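PDB 5ZHH: inositol-1-monophosphatase from Nostoc sp., which probably hydrolyses inositol monophosphates to free inositol and inorganic phosphate, the reaction expected of an inositol-1-monophosphatase. Local coordinates for residues E81-D87 / S105-N111; I143-T148 / V198-D204; S154-F160 / T182-S188. All coordinates share one frame; numbering follows the deposited sequence.

Overall arrangement
Contacts 1 and 3 sample the two sheets of a fold that, as in other inositol monophosphatases, layers helices and sheets alternately. Contact 1 pairs two central strands of the larger sheet. Contact 3 forms the edge, within this chain, of the smaller sheet across the chain's centre, their centres about 27 Å apart. Contact 2 ties the loop after strand 141-142 to the end of helix 191-199. Along the chain contact 1 closes first, and contact 3 is nested inside the loop that contact 2 closes. Contacts 2 and 3, with centres about 13 Å apart, touch at Asp204 and Leu155, and both reach the second subunit, whereas no other chain of the assembly touches contact 1.

Contact 1. Residues E81-D87 / S105-N111; sequences EYLWAID and SIGLLIN
Trp84 and Leu108 form the apolar centre of this strand pair. Leu108 CD1 sits over the five-membered ring of the indole, 3.7 Å from its centroid and only 6° off the ring normal, a CH-pi contact. The leucine reaches it with CG anti to the backbone N (chi1 172°), while its CB lies over the six-membered ring on the same face. Ile106 CG2 approaches the same indole at CE3 (3.7 Å) and is pressed still harder by Ile86 CD1, at a tight 3.5 Å. An alanine in place of Trp84 would probably leave Leu108 CD1 without its aromatic platform, open a gap beside Ile106 and deprive His65 of the hydrogen bond it receives from NE1. Farther out, Tyr82 and Ile110 lie side by side, with CD1 of the tyrosine 3.9 Å from CG1 of the isoleucine. Helix 3-25 packs on this face, against Trp84, Ile106, Leu108 and Ile110; on the opposite face Ala85 and Leu109 meet Val217 of helix 213-225, while Leu83 touches strand 66-69.

The backbones run antiparallel, with the hydrogen-bonded pairs Leu83-Leu109, Ala85-Gly107 and Asp87-Ser105. A water accepts from Ser105 OG (2.8 Å) and donates to Ala85 O, linking side chain to strand. At the outer end Asn111 N donates to Glu81 O at 2.9 Å. Asn111 OD1 meets the Glu81 chain at CG (3.5 Å), and that same methylene lies over the centre of the Tyr82 ring. At the other end the Asp87 carboxylate, whose OD1 accepts from Leu89 N, approaches Asp90 and Asp215. Such a carboxylate cluster, with Asp87 opening the Asp-Pro-Leu-Asp-Gly-Thr signature, is consistent with the metal site of the inositol monophosphatase family.

Contact 2. Residues I143-T148 / V198-D204; sequences IKVSDT and VACGRVD
A helix terminus meets a loop here: helix 191-199 runs out at Ala199 and turns at Cys200 and Gly201 against the irregular segment 143-148, where Ile143 packs on Cys200. CG2 of the isoleucine touches Cys200 CB at 3.8 Å, and its CD1 leans toward Ala199 CB. Next along the loop, Val145 CG1 rests on Val198 O at 3.6 Å.

Gly201 adopts a left-handed backbone conformation (phi 86°), and its N closes the turn on Val198 O. A side chain would be jammed against the preceding carbonyl and would also crowd Lys144 O, so a glycine here is consistent with the close approach of helix end and loop. Two waters fill in where the backbones do not bond directly. One accepts from Lys144 N and donates to Cys200 O (2.9 Å), while the other accepts from Ser146 N and donates to both Val198 O and Val203 O.

Beyond the turn, just ahead of strand 205-208 of the smaller sheet, the Asp204 carboxylate takes two hydroxyls on a single oxygen. Ser146 OG donates to Asp204 OD1 at a doubtfully short 2.5 Å, and Thr148 OG1 donates to it at 2.7 Å, coming from above the carboxylate plane, 55° out of it. Ser146 OG can face the acid because it stands between its own N and carbonyl carbon (chi1 68°); it also bonds to Asn249. Asp204 OD2 accepts from Leu155 N, which, with the two hydroxyls on OD1, would restrain the rotation of the carboxylate, and His97 of the second subunit packs against Asp204.

Contact 3. Residues S154-F160 / T182-S188; sequences SLLVTGF and TQGVRRS
Leu155 CD1 sits squarely over one face of the Arg186 guanidinium, 3.5 Å from CZ, the two side chains crossing at about a right angle. Arg186 curls into this position by bending at chi2 (-71°), and its NE bonds to Asn94 of the second subunit. The Arg187 guanidinium is held differently: Gly159 CA lies over one face, 3.4 Å from NH1, where a CB would clash. Its edge carries two waters in plane: one accepts from NH1 and from Ser188 N beside Thr158 O, and the other links NH2 to Phe160 O. The Phe160 ring, turned 79° from this guanidinium, takes Arg187 CG at its edge, with CE2 3.9 Å away.

Between these groups the two strands run parallel. Leu156 N donates almost straight to Gly184 O (3.0 Å), Arg186 N to Leu156 O (2.8 Å), and Thr158 N to Arg186 O. Ahead of the ladder, Gln183 N donates to Ser154 O at 2.9 Å. Thr182 OG1 accepts from Gly184 N in an ST turn, while its CG2 packs against Leu156 CD1 at 3.7 Å. On the same side as Leu156, Thr158 CG2 meets Val185 CG1, also at 3.7 Å.

Strands 156-158 and 185-186 are the two ends of a beta-alpha-beta crossover whose helix, 172-181, covers Leu156, Thr158 and Val185 through Leu178, Phe175 and Thr179. Strand 205-208 flanks 156-158 on its other side, while 185-186 is the outermost strand of the sheet within this chain, and Arg187, next in the chain, makes backbone hydrogen bonds to the second subunit.

Contact 1. Residues E81-D87 / S105-N111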
# COMPACT_ATOMS: atom_id res chain seq x y z
N GLU A 81 -27.64 28.79 -0.25
CA GLU A 81 -27.09 28.44 -1.56
C GLU A 81 -26.11 27.27 -1.44
O GLU A 81 -26.07 26.40 -2.31
CB GLU A 81 -26.40 29.66 -2.18
CG GLU A 81 -25.74 29.38 -3.51
CD GLU A 81 -25.03 30.60 -4.07
OE1 GLU A 81 -24.77 31.55 -3.30
OE2 GLU A 81 -24.76 30.61 -5.29
N TYR A 82 -25.32 27.24 -0.37
CA TYR A 82 -24.32 26.20 -0.16
C TYR A 82 -24.73 25.32 1.01
O TYR A 82 -24.88 25.81 2.14
CB TYR A 82 -22.94 26.81 0.08
CG TYR A 82 -22.45 27.63 -1.08
CD1 TYR A 82 -22.07 27.03 -2.27
CD2 TYR A 82 -22.34 29.02 -0.98
CE1 TYR A 82 -21.62 27.78 -3.34
CE2 TYR A 82 -21.89 29.77 -2.05
CZ TYR A 82 -21.53 29.15 -3.22
OH TYR A 82 -21.07 29.89 -4.28
N LEU A 83 -24.90 24.03 0.75
CA LEU A 83 -25.30 23.07 1.77
C LEU A 83 -24.44 21.82 1.61
O LEU A 83 -24.52 21.15 0.58
CB LEU A 83 -26.79 22.71 1.67
CG LEU A 83 -27.30 21.71 2.71
CD1 LEU A 83 -27.14 22.28 4.10
CD2 LEU A 83 -28.76 21.32 2.44
N TRP A 84 -23.64 21.51 2.63
CA TRP A 84 -22.78 20.33 2.61
C TRP A 84 -23.55 19.16 3.20
O TRP A 84 -24.14 19.27 4.28
CB TRP A 84 -21.50 20.57 3.40
CG TRP A 84 -20.56 21.54 2.77
CD1 TRP A 84 -20.53 22.89 2.96
CD2 TRP A 84 -19.48 21.24 1.86
NE1 TRP A 84 -19.52 23.45 2.22
CE2 TRP A 84 -18.87 22.47 1.53
CE3 TRP A 84 -19.00 20.06 1.29
CZ2 TRP A 84 -17.78 22.55 0.66
CZ3 TRP A 84 -17.92 20.15 0.41
CH2 TRP A 84 -17.32 21.38 0.11
N ALA A 85 -23.57 18.04 2.48
CA ALA A 85 -24.21 16.81 2.92
C ALA A 85 -23.10 15.84 3.31
O ALA A 85 -22.39 15.33 2.44
CB ALA A 85 -25.11 16.23 1.83
N ILE A 86 -22.95 15.61 4.61
CA ILE A 86 -21.79 14.93 5.19
C ILE A 86 -22.22 13.59 5.78
O ILE A 86 -23.12 13.55 6.62
CB ILE A 86 -21.15 15.78 6.30
CG1 ILE A 86 -20.64 17.11 5.76
CG2 ILE A 86 -20.03 15.01 6.98
CD1 ILE A 86 -19.93 16.99 4.47
N ASP A 87 -21.56 12.51 5.37
CA ASP A 87 -21.62 11.27 6.14
C ASP A 87 -20.23 10.98 6.68
O ASP A 87 -19.33 10.59 5.91
CB ASP A 87 -22.13 10.08 5.32
CG ASP A 87 -22.55 8.91 6.20
OD1 ASP A 87 -22.10 8.83 7.36
OD2 ASP A 87 -23.33 8.05 5.74
N SER A 105 -18.13 10.34 3.22
CA SER A 105 -18.77 10.93 2.04
C SER A 105 -19.01 12.41 2.32
O SER A 105 -19.66 12.75 3.31
CB SER A 105 -20.09 10.22 1.70
OG SER A 105 -20.70 10.78 0.54
N ILE A 106 -18.49 13.28 1.45
CA ILE A 106 -18.60 14.73 1.61
C ILE A 106 -19.10 15.30 0.29
O ILE A 106 -18.35 15.34 -0.70
CB ILE A 106 -17.25 15.36 2.00
CG1 ILE A 106 -16.76 14.77 3.32
CG2 ILE A 106 -17.39 16.87 2.09
CD1 ILE A 106 -15.40 15.29 3.75
N GLY A 107 -20.34 15.76 0.27
CA GLY A 107 -20.94 16.31 -0.93
C GLY A 107 -21.41 17.73 -0.68
O GLY A 107 -21.79 18.10 0.43
N LEU A 108 -21.38 18.54 -1.74
CA LEU A 108 -21.84 19.92 -1.66
C LEU A 108 -23.01 20.08 -2.62
O LEU A 108 -22.89 19.80 -3.81
CB LEU A 108 -20.72 20.91 -2.00
CG LEU A 108 -21.21 22.36 -2.12
CD1 LEU A 108 -21.78 22.85 -0.79
CD2 LEU A 108 -20.08 23.29 -2.58
N LEU A 109 -24.14 20.55 -2.08
CA LEU A 109 -25.30 20.95 -2.85
C LEU A 109 -25.24 22.46 -3.08
O LEU A 109 -25.10 23.23 -2.12
CB LEU A 109 -26.60 20.59 -2.13
CG LEU A 109 -26.91 19.13 -1.82
CD1 LEU A 109 -27.91 19.03 -0.67
CD2 LEU A 109 -27.47 18.42 -3.06
N ILE A 110 -25.32 22.87 -4.34
CA ILE A 110 -25.42 24.28 -4.70
C ILE A 110 -26.83 24.50 -5.23
O ILE A 110 -27.21 23.95 -6.28
CB ILE A 110 -24.35 24.70 -5.70
CG1 ILE A 110 -22.96 24.44 -5.10
CG2 ILE A 110 -24.51 26.16 -6.08
CD1 ILE A 110 -21.80 24.78 -6.01
N ASN A 111 -27.62 25.29 -4.50
CA ASN A 111 -29.03 25.48 -4.79
C ASN A 111 -29.74 24.14 -4.90
O ASN A 111 -30.58 23.92 -5.77
CB ASN A 111 -29.21 26.32 -6.06
CG ASN A 111 -28.64 27.73 -5.92
OD1 ASN A 111 -28.81 28.38 -4.89
ND2 ASN A 111 -27.93 28.17 -6.95
O HOH W 1 -22.44 13.03 0.71

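Contact 2. Residues I143-T148 / V198-D204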
# COMPACT_ATOMS: atom_id res chain seq x y z
N ILE A 143 -11.48 8.31 -14.02
CA ILE A 143 -12.31 7.12 -14.05
C ILE A 143 -13.50 7.39 -14.95
O ILE A 143 -13.86 8.54 -15.22
CB ILE A 143 -12.80 6.70 -12.64
CG1 ILE A 143 -13.54 7.87 -11.98
CG2 ILE A 143 -11.65 6.15 -11.79
CD1 ILE A 143 -14.19 7.52 -10.64
N LYS A 144 -14.12 6.31 -15.43
CA LYS A 144 -15.27 6.46 -16.31
C LYS A 144 -16.20 5.27 -16.13
O LYS A 144 -15.76 4.18 -15.75
CB LYS A 144 -14.83 6.63 -17.77
CG LYS A 144 -14.10 5.44 -18.34
CD LYS A 144 -13.65 5.72 -19.76
CE LYS A 144 -12.96 4.52 -20.38
NZ LYS A 144 -12.63 4.77 -21.81
N VAL A 145 -17.49 5.49 -16.41
CA VAL A 145 -18.48 4.42 -16.33
C VAL A 145 -18.18 3.34 -17.37
O VAL A 145 -17.44 3.56 -18.34
CB VAL A 145 -19.91 4.95 -16.49
CG1 VAL A 145 -20.27 5.94 -15.37
CG2 VAL A 145 -20.10 5.58 -17.86
N SER A 146 -18.80 2.18 -17.18
CA SER A 146 -18.65 1.05 -18.08
C SER A 146 -19.43 1.28 -19.38
O SER A 146 -20.26 2.19 -19.49
CB SER A 146 -19.13 -0.23 -17.41
OG SER A 146 -20.54 -0.18 -17.23
N ASP A 147 -19.19 0.40 -20.35
CA ASP A 147 -19.86 0.44 -21.64
C ASP A 147 -21.00 -0.55 -21.73
O ASP A 147 -21.66 -0.62 -22.77
CB ASP A 147 -18.88 0.20 -22.78
CG ASP A 147 -17.90 1.35 -22.98
OD1 ASP A 147 -18.33 2.51 -22.87
OD2 ASP A 147 -16.70 1.08 -23.26
N THR A 148 -21.24 -1.32 -20.67
CA THR A 148 -22.25 -2.36 -20.69
C THR A 148 -23.59 -1.80 -21.13
O THR A 148 -24.09 -0.82 -20.57
CB THR A 148 -22.38 -3.00 -19.30
OG1 THR A 148 -21.08 -3.37 -18.83
CG2 THR A 148 -23.28 -4.23 -19.37
N VAL A 198 -20.15 2.42 -9.43
CA VAL A 198 -20.72 2.73 -10.74
C VAL A 198 -19.83 3.74 -11.47
O VAL A 198 -19.58 3.62 -12.67
CB VAL A 198 -22.17 3.24 -10.63
CG1 VAL A 198 -22.80 3.35 -12.02
CG2 VAL A 198 -23.01 2.31 -9.77
N ALA A 199 -19.34 4.74 -10.73
CA ALA A 199 -18.57 5.81 -11.36
C ALA A 199 -17.31 5.30 -12.04
O ALA A 199 -16.92 5.81 -13.10
CB ALA A 199 -18.22 6.87 -10.32
N CYS A 200 -16.65 4.30 -11.47
CA CYS A 200 -15.42 3.79 -12.07
C CYS A 200 -15.62 2.50 -12.86
O CYS A 200 -14.64 1.90 -13.31
CB CYS A 200 -14.33 3.60 -11.01
SG CYS A 200 -14.70 2.40 -9.72
N GLY A 201 -16.86 2.07 -13.06
CA GLY A 201 -17.17 0.96 -13.94
C GLY A 201 -17.09 -0.42 -13.33
O GLY A 201 -17.24 -1.41 -14.06
N ARG A 202 -16.92 -0.52 -12.01
CA ARG A 202 -16.86 -1.83 -11.37
C ARG A 202 -18.22 -2.51 -11.33
O ARG A 202 -18.30 -3.74 -11.25
CB ARG A 202 -16.31 -1.69 -9.96
CG ARG A 202 -14.80 -1.37 -9.92
CD ARG A 202 -14.40 -0.89 -8.55
NE ARG A 202 -12.98 -0.52 -8.50
CZ ARG A 202 -12.35 -0.13 -7.40
NH1 ARG A 202 -11.06 0.19 -7.45
NH2 ARG A 202 -13.01 -0.05 -6.25
N VAL A 203 -19.30 -1.73 -11.34
CA VAL A 203 -20.64 -2.23 -11.58
C VAL A 203 -21.27 -1.34 -12.63
O VAL A 203 -20.78 -0.24 -12.92
CB VAL A 203 -21.51 -2.26 -10.30
CG1 VAL A 203 -20.96 -3.26 -9.31
CG2 VAL A 203 -21.57 -0.89 -9.67
N ASP A 204 -22.37 -1.81 -13.21
CA ASP A 204 -23.03 -1.07 -14.27
C ASP A 204 -24.20 -0.25 -13.78
O ASP A 204 -24.65 0.65 -14.50
CB ASP A 204 -23.50 -2.05 -15.36
CG ASP A 204 -22.36 -2.92 -15.86
OD1 ASP A 204 -21.33 -2.36 -16.32
OD2 ASP A 204 -22.49 -4.15 -15.77
O HOH W 2 -12.77 3.86 -14.45
O HOH W 3 -20.37 1.97 -14.73

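Contact 3. Residues S154-F160 / T182-S188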
# COMPACT_ATOMS: atom_id res chain seq x y z
N SER A 154 -24.93 -7.35 -17.30
CA SER A 154 -24.63 -6.32 -16.33
C SER A 154 -24.37 -6.92 -14.96
O SER A 154 -24.82 -8.02 -14.64
CB SER A 154 -25.78 -5.31 -16.24
OG SER A 154 -25.94 -4.60 -17.45
N LEU A 155 -23.62 -6.17 -14.15
CA LEU A 155 -23.43 -6.45 -12.74
C LEU A 155 -23.98 -5.26 -11.99
O LEU A 155 -23.59 -4.12 -12.26
CB LEU A 155 -21.95 -6.66 -12.40
CG LEU A 155 -21.63 -7.05 -10.95
CD1 LEU A 155 -22.21 -8.41 -10.59
CD2 LEU A 155 -20.12 -7.02 -10.69
N LEU A 156 -24.90 -5.51 -11.06
CA LEU A 156 -25.57 -4.45 -10.34
C LEU A 156 -25.27 -4.55 -8.85
O LEU A 156 -24.64 -5.49 -8.38
CB LEU A 156 -27.09 -4.50 -10.57
CG LEU A 156 -27.56 -4.54 -12.03
CD1 LEU A 156 -29.09 -4.59 -12.06
CD2 LEU A 156 -27.04 -3.37 -12.83
N VAL A 157 -25.75 -3.55 -8.10
CA VAL A 157 -25.63 -3.55 -6.65
C VAL A 157 -26.84 -2.82 -6.08
O VAL A 157 -27.40 -1.93 -6.72
CB VAL A 157 -24.28 -2.91 -6.20
CG1 VAL A 157 -24.16 -1.47 -6.71
CG2 VAL A 157 -24.11 -2.97 -4.66
N THR A 158 -27.26 -3.23 -4.88
CA THR A 158 -28.40 -2.60 -4.23
C THR A 158 -28.22 -2.73 -2.72
O THR A 158 -27.22 -3.27 -2.24
CB THR A 158 -29.74 -3.20 -4.70
OG1 THR A 158 -30.81 -2.36 -4.26
CG2 THR A 158 -29.95 -4.60 -4.13
N GLY A 159 -29.17 -2.17 -1.98
CA GLY A 159 -29.15 -2.23 -0.53
C GLY A 159 -30.56 -2.36 0.01
O GLY A 159 -31.54 -2.33 -0.74
N PHE A 160 -30.65 -2.49 1.33
CA PHE A 160 -31.92 -2.73 2.01
C PHE A 160 -31.97 -1.86 3.25
O PHE A 160 -30.99 -1.76 3.98
CB PHE A 160 -32.06 -4.23 2.33
CG PHE A 160 -31.92 -5.10 1.12
CD1 PHE A 160 -33.02 -5.36 0.30
CD2 PHE A 160 -30.68 -5.60 0.75
CE1 PHE A 160 -32.88 -6.13 -0.84
CE2 PHE A 160 -30.54 -6.37 -0.40
CZ PHE A 160 -31.64 -6.64 -1.19
N THR A 182 -29.80 -10.35 -14.58
CA THR A 182 -28.46 -9.91 -14.83
C THR A 182 -27.46 -10.96 -14.47
O THR A 182 -27.82 -12.03 -14.15
CB THR A 182 -28.13 -8.68 -13.99
OG1 THR A 182 -28.04 -9.04 -12.63
CG2 THR A 182 -29.13 -7.59 -14.18
N GLN A 183 -26.19 -10.61 -14.51
CA GLN A 183 -25.13 -11.51 -14.10
C GLN A 183 -25.01 -11.59 -12.57
O GLN A 183 -24.32 -12.39 -12.08
CB GLN A 183 -23.80 -11.13 -14.69
CG GLN A 183 -23.75 -11.24 -16.18
CD GLN A 183 -22.41 -10.88 -16.73
OE1 GLN A 183 -21.63 -10.26 -16.08
NE2 GLN A 183 -22.15 -11.28 -17.92
N GLY A 184 -25.67 -10.72 -11.85
CA GLY A 184 -25.64 -10.76 -10.41
C GLY A 184 -25.89 -9.39 -9.82
O GLY A 184 -25.66 -8.36 -10.44
N VAL A 185 -26.37 -9.39 -8.58
CA VAL A 185 -26.60 -8.18 -7.82
C VAL A 185 -25.79 -8.28 -6.53
O VAL A 185 -26.04 -9.16 -5.70
CB VAL A 185 -28.09 -7.95 -7.51
CG1 VAL A 185 -28.26 -6.63 -6.76
CG2 VAL A 185 -28.91 -7.96 -8.80
N ARG A 186 -24.81 -7.39 -6.39
CA ARG A 186 -23.99 -7.35 -5.19
C ARG A 186 -24.71 -6.62 -4.07
O ARG A 186 -25.67 -5.87 -4.29
CB ARG A 186 -22.66 -6.65 -5.52
CG ARG A 186 -21.87 -7.33 -6.65
CD ARG A 186 -21.30 -8.66 -6.17
NE ARG A 186 -20.68 -9.46 -7.22
CZ ARG A 186 -21.30 -10.45 -7.87
NH1 ARG A 186 -20.66 -11.14 -8.81
NH2 ARG A 186 -22.56 -10.75 -7.59
N ARG A 187 -24.23 -6.83 -2.84
CA ARG A 187 -24.67 -6.05 -1.68
C ARG A 187 -23.41 -5.79 -0.85
O ARG A 187 -22.90 -6.69 -0.17
CB ARG A 187 -25.75 -6.78 -0.88
CG ARG A 187 -26.67 -5.89 -0.03
CD ARG A 187 -25.94 -5.16 1.09
NE ARG A 187 -26.82 -4.44 2.02
CZ ARG A 187 -26.93 -3.12 2.08
NH1 ARG A 187 -26.21 -2.34 1.25
NH2 ARG A 187 -27.74 -2.55 2.97
N SER A 188 -22.91 -4.56 -0.92
CA SER A 188 -21.66 -4.20 -0.25
C SER A 188 -21.88 -3.66 1.14
O SER A 188 -21.04 -3.88 2.02
CB SER A 188 -20.91 -3.14 -1.06
OG SER A 188 -21.53 -1.88 -0.89
O HOH W 4 -24.62 -2.54 -1.25
O HOH W 5 -29.51 -4.08 5.30